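Local coordinates for protein thymine dioxygenase (Neurospora crassa, PDB 5C3Q) that probably oxidises thymine at its methyl group as an iron- and 2-oxoglutarate-dependent dioxygenase, and binds thymine, 2-oxoglutarate and a metal ion in one active site, at residues L259-W263 against S264-I268; G308-A311 against A312-E315. All coordinates share one frame; numbering follows the deposited sequence.

Contact 1. Residues L259-W263 against S264-I268. With EDO (1,2-ethanediol), chain K.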
loop_
_atom_site.group_PDB
_atom_site.type_symbol
_atom_site.label_atom_id
_atom_site.label_comp_id
_atom_site.label_asym_id
_atom_site.label_seq_id
_atom_site.Cartn_x
_atom_site.Cartn_y
_atom_site.Cartn_z
ATOM N N LEU A 259 -8.582 -1.133 -8.257
ATOM C CA LEU A 259 -8.510 -1.245 -9.704
ATOM C C LEU A 259 -8.328 -2.714 -10.118
ATOM O O LEU A 259 -8.957 -3.173 -11.073
ATOM C CB LEU A 259 -7.391 -0.347 -10.259
ATOM C CG LEU A 259 -7.579 0.438 -11.564
ATOM C CD1 LEU A 259 -9.014 0.873 -11.843
ATOM C CD2 LEU A 259 -6.651 1.651 -11.550
ATOM N N LEU A 260 -7.497 -3.460 -9.392
ATOM C CA LEU A 260 -7.330 -4.894 -9.684
ATOM C C LEU A 260 -8.613 -5.677 -9.388
ATOM O O LEU A 260 -8.994 -6.553 -10.151
ATOM C CB LEU A 260 -6.141 -5.494 -8.920
ATOM C CG LEU A 260 -5.856 -6.985 -9.156
ATOM C CD1 LEU A 260 -5.709 -7.315 -10.637
ATOM C CD2 LEU A 260 -4.605 -7.409 -8.405
ATOM N N ALA A 261 -9.279 -5.350 -8.286
ATOM C CA ALA A 261 -10.576 -5.952 -7.963
ATOM C C ALA A 261 -11.530 -5.815 -9.145
ATOM O O ALA A 261 -12.105 -6.794 -9.620
ATOM C CB ALA A 261 -11.171 -5.290 -6.728
ATOM N N ARG A 262 -11.655 -4.585 -9.627
ATOM C CA ARG A 262 -12.506 -4.261 -10.767
ATOM C C ARG A 262 -12.031 -4.937 -12.064
ATOM O O ARG A 262 -12.824 -5.501 -12.810
ATOM C CB ARG A 262 -12.513 -2.747 -10.946
ATOM C CG ARG A 262 -13.428 -2.248 -12.034
ATOM C CD ARG A 262 -13.163 -0.787 -12.320
ATOM N NE ARG A 262 -14.109 -0.315 -13.323
ATOM C CZ ARG A 262 -14.989 0.668 -13.158
ATOM N NH1 ARG A 262 -15.053 1.359 -12.023
ATOM N NH2 ARG A 262 -15.797 0.970 -14.167
ATOM N N TRP A 263 -10.730 -4.843 -12.322
ATOM C CA TRP A 263 -10.073 -5.479 -13.479
ATOM C C TRP A 263 -10.331 -6.995 -13.538
ATOM O O TRP A 263 -10.534 -7.568 -14.614
ATOM C CB TRP A 263 -8.571 -5.211 -13.365
ATOM C CG TRP A 263 -7.758 -5.307 -14.609
ATOM C CD1 TRP A 263 -8.190 -5.568 -15.876
ATOM C CD2 TRP A 263 -6.354 -5.072 -14.702
ATOM N NE1 TRP A 263 -7.129 -5.541 -16.752
ATOM C CE2 TRP A 263 -5.990 -5.234 -16.054
ATOM C CE3 TRP A 263 -5.362 -4.749 -13.769
ATOM C CZ2 TRP A 263 -4.674 -5.082 -16.497
ATOM C CZ3 TRP A 263 -4.054 -4.600 -14.210
ATOM C CH2 TRP A 263 -3.725 -4.765 -15.561
ATOM N N SER A 264 -10.339 -7.624 -12.365
ATOM C CA SER A 264 -10.550 -9.062 -12.219
ATOM C C SER A 264 -12.025 -9.467 -12.195
ATOM O O SER A 264 -12.344 -10.639 -11.975
ATOM C CB SER A 264 -9.878 -9.536 -10.926
ATOM O OG SER A 264 -10.616 -9.142 -9.781
ATOM N N ASN A 265 -12.919 -8.501 -12.404
ATOM C CA ASN A 265 -14.357 -8.722 -12.314
ATOM C C ASN A 265 -14.778 -9.228 -10.935
ATOM O O ASN A 265 -15.639 -10.101 -10.821
ATOM C CB ASN A 265 -14.831 -9.689 -13.407
ATOM C CG ASN A 265 -16.313 -9.544 -13.696
ATOM O OD1 ASN A 265 -16.808 -8.430 -13.816
ATOM N ND2 ASN A 265 -17.030 -10.665 -13.790
ATOM N N ASP A 266 -14.147 -8.664 -9.905
ATOM C CA ASP A 266 -14.328 -9.057 -8.501
ATOM C C ASP A 266 -13.995 -10.518 -8.168
ATOM O O ASP A 266 -14.491 -11.048 -7.175
ATOM C CB ASP A 266 -15.744 -8.704 -8.011
ATOM C CG ASP A 266 -15.956 -7.209 -7.873
ATOM O OD1 ASP A 266 -14.960 -6.472 -7.718
ATOM O OD2 ASP A 266 -17.121 -6.767 -7.915
ATOM N N THR A 267 -13.154 -11.166 -8.969
ATOM C CA THR A 267 -12.636 -12.479 -8.580
ATOM C C THR A 267 -11.498 -12.290 -7.571
ATOM O O THR A 267 -11.256 -13.157 -6.742
ATOM C CB THR A 267 -12.169 -13.325 -9.783
ATOM O OG1 THR A 267 -11.191 -12.607 -10.538
ATOM C CG2 THR A 267 -13.345 -13.669 -10.676
ATOM N N ILE A 268 -10.817 -11.147 -7.652
ATOM C CA ILE A 268 -9.808 -10.750 -6.674
ATOM C C ILE A 268 -10.392 -9.691 -5.736
ATOM O O ILE A 268 -11.120 -8.801 -6.180
ATOM C CB ILE A 268 -8.533 -10.238 -7.372
ATOM C CG1 ILE A 268 -7.784 -11.434 -7.978
ATOM C CG2 ILE A 268 -7.648 -9.471 -6.387
ATOM C CD1 ILE A 268 -6.647 -11.083 -8.907
HETATM C C1 EDO K . -17.401 3.822 -13.687
HETATM O O1 EDO K . -18.263 2.958 -14.443
HETATM C C2 EDO K . -17.518 3.450 -12.214
HETATM O O2 EDO K . -16.329 3.765 -11.478
#

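Contact 2. Residues G308-A311 against A312-E315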
loop_
_atom_site.group_PDB
_atom_site.type_symbol
_atom_site.label_atom_id
_atom_site.label_comp_id
_atom_site.label_asym_id
_atom_site.label_seq_id
_atom_site.Cartn_x
_atom_site.Cartn_y
_atom_site.Cartn_z
ATOM N N GLY A 308 -10.822 -14.984 -18.643
ATOM C CA GLY A 308 -10.923 -16.089 -17.701
ATOM C C GLY A 308 -11.531 -15.732 -16.357
ATOM O O GLY A 308 -11.597 -16.586 -15.475
ATOM N N THR A 309 -11.974 -14.484 -16.191
ATOM C CA THR A 309 -12.636 -14.039 -14.957
ATOM C C THR A 309 -14.163 -13.980 -15.095
ATOM O O THR A 309 -14.857 -13.518 -14.189
ATOM C CB THR A 309 -12.124 -12.655 -14.510
ATOM O OG1 THR A 309 -12.352 -11.696 -15.545
ATOM C CG2 THR A 309 -10.640 -12.711 -14.182
ATOM N N TYR A 310 -14.674 -14.448 -16.230
ATOM C CA TYR A 310 -16.108 -14.500 -16.490
ATOM C C TYR A 310 -16.364 -15.479 -17.636
ATOM O O TYR A 310 -15.501 -15.665 -18.492
ATOM C CB TYR A 310 -16.626 -13.114 -16.882
ATOM C CG TYR A 310 -15.997 -12.591 -18.149
ATOM C CD1 TYR A 310 -14.743 -11.992 -18.123
ATOM C CD2 TYR A 310 -16.639 -12.723 -19.379
ATOM C CE1 TYR A 310 -14.147 -11.528 -19.282
ATOM C CE2 TYR A 310 -16.050 -12.261 -20.546
ATOM C CZ TYR A 310 -14.803 -11.664 -20.489
ATOM O OH TYR A 310 -14.200 -11.195 -21.632
ATOM N N ALA A 311 -17.542 -16.096 -17.650
ATOM C CA ALA A 311 -17.936 -16.988 -18.746
ATOM C C ALA A 311 -18.762 -16.218 -19.777
ATOM O O ALA A 311 -18.276 -15.915 -20.869
ATOM C CB ALA A 311 -18.703 -18.194 -18.218
ATOM N N ALA A 312 -20.003 -15.893 -19.430
ATOM C CA ALA A 312 -20.863 -15.095 -20.297
ATOM C C ALA A 312 -20.573 -13.613 -20.087
ATOM O O ALA A 312 -20.187 -13.197 -18.993
ATOM C CB ALA A 312 -22.329 -15.397 -20.017
ATOM N N GLU A 313 -20.769 -12.826 -21.141
ATOM C CA GLU A 313 -20.542 -11.380 -21.104
ATOM C C GLU A 313 -21.424 -10.684 -20.063
ATOM O O GLU A 313 -21.036 -9.664 -19.498
ATOM C CB GLU A 313 -20.810 -10.768 -22.483
ATOM C CG GLU A 313 -19.853 -11.222 -23.573
ATOM C CD GLU A 313 -18.446 -10.701 -23.371
ATOM O OE1 GLU A 313 -17.494 -11.480 -23.577
ATOM O OE2 GLU A 313 -18.289 -9.517 -23.001
ATOM N N SER A 314 -22.605 -11.248 -19.819
ATOM C CA SER A 314 -23.534 -10.738 -18.808
ATOM C C SER A 314 -22.952 -10.752 -17.390
ATOM O O SER A 314 -23.448 -10.045 -16.510
ATOM C CB SER A 314 -24.828 -11.557 -18.827
ATOM O OG SER A 314 -24.593 -12.893 -18.410
ATOM N N GLU A 315 -21.917 -11.562 -17.175
ATOM C CA GLU A 315 -21.251 -11.649 -15.874
ATOM C C GLU A 315 -20.282 -10.493 -15.592
ATOM O O GLU A 315 -19.846 -10.329 -14.457
ATOM C CB GLU A 315 -20.512 -12.985 -15.746
ATOM C CG GLU A 315 -21.442 -14.188 -15.721
ATOM C CD GLU A 315 -20.752 -15.483 -16.106
ATOM O OE1 GLU A 315 -19.531 -15.614 -15.874
ATOM O OE2 GLU A 315 -21.436 -16.371 -16.655
#

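Contact 1. Residues L259-W263 against S264-I268
D266 N reaches back to A261 O (2.8 Å) and N265 N to R262 O (3.0 Å), so helix 258-263 ends in a Schellman motif with N265 at positive phi (59°). S264 N to L260 O (2.8 Å) is the last regular helical bond. A type I' turn from S264 to T267 overlaps the motif. S264 OG sits between its backbone N and carbonyl carbon (chi1 74°), which folds it back over the helix end. S264 OG lies 2.8 Å from A261 O and 3.1 Å from L260 O, and its one proton could serve either. S264 OG also accepts the N-H of I268 (2.9 Å) and so ties the turn to the helix. I268 CG2 packs obliquely against L260 CG (4.1 Å). The extended R262 chain carries its guanidinium to an ethanediol, probably from the crystallisation liquor: R262 NH1 bonds O2 (2.8 Å) and NH2 bonds O1. NH2 also bonds E319 O. D266 OD2 is held by K317 and Y318, and the N265 amide by the backbone of E315 and K317. L260 and I268 face helix 147-173, W263 meets F180 and F183 edge-to-face, and R262 rests on strand 321-322, while the turn leads on to strand 273-275.

Contact 2. Residues G308-A311 against A312-E315
Y310 turns its side chain toward the 312-315 segment, and Y310 CB lies 4.0 Å from E315 OE1 and close to E315 CB. From there CG lies between the backbone N and the carbonyl carbon (chi1 62°). This brings one ring edge toward A312 and E313. Y310 CD2 comes 3.6 Å from A312 O, near the ring plane. Next along that edge, Y310 CE2 meets E313 OE1 at 3.4 Å. The ring and the E313 carboxylate stand almost perpendicular (83°). E313 gets there through a chain bent at chi2. At the tip, OH is hydrogen-bonded to R316, which also makes a long, weak ion pair with E313. The segment belongs to the excursion between strands 302-303 and 321-322, a two-stranded antiparallel sheet, and its second half is a short 3-10 turn at 313-315. E315 closes this bend from the other end: A311 N gives OE1 a nearly straight bond (2.7 Å, 167°), and A312 N gives OE2 a longer one (3.2 Å). Both donors lie above the carboxylate plane. An alanine in place of Y310 would remove the ring edge and hydroxyl, and would probably leave R316 without that acceptor and E313 freer to turn. In the backbone, E315 N bonds A312 O (3.0 Å), the same oxygen that Y310 CD2 approaches.

Contact 1 is largely buried and contact 2 lies on the surface, farther from the centre of the chain. Their centres are about 12 Å apart. Contact 1 closes a helix with main-chain bonds and a serine hydroxyl, and its apolar side chains go into the interior. In contact 2 a carboxylate does the gripping and an aromatic edge the packing. The two meet directly: N265 ND2 is 2.9 Å from E315 O, probably a hydrogen bond, and S264 O packs against T309 CB. The turn after helix 258-263 thus rests on the loop between strands 302-303 and 321-322. The side chain of L260 is about 11 Å from the bound thymine, whereas contact 2 lies away from the active site.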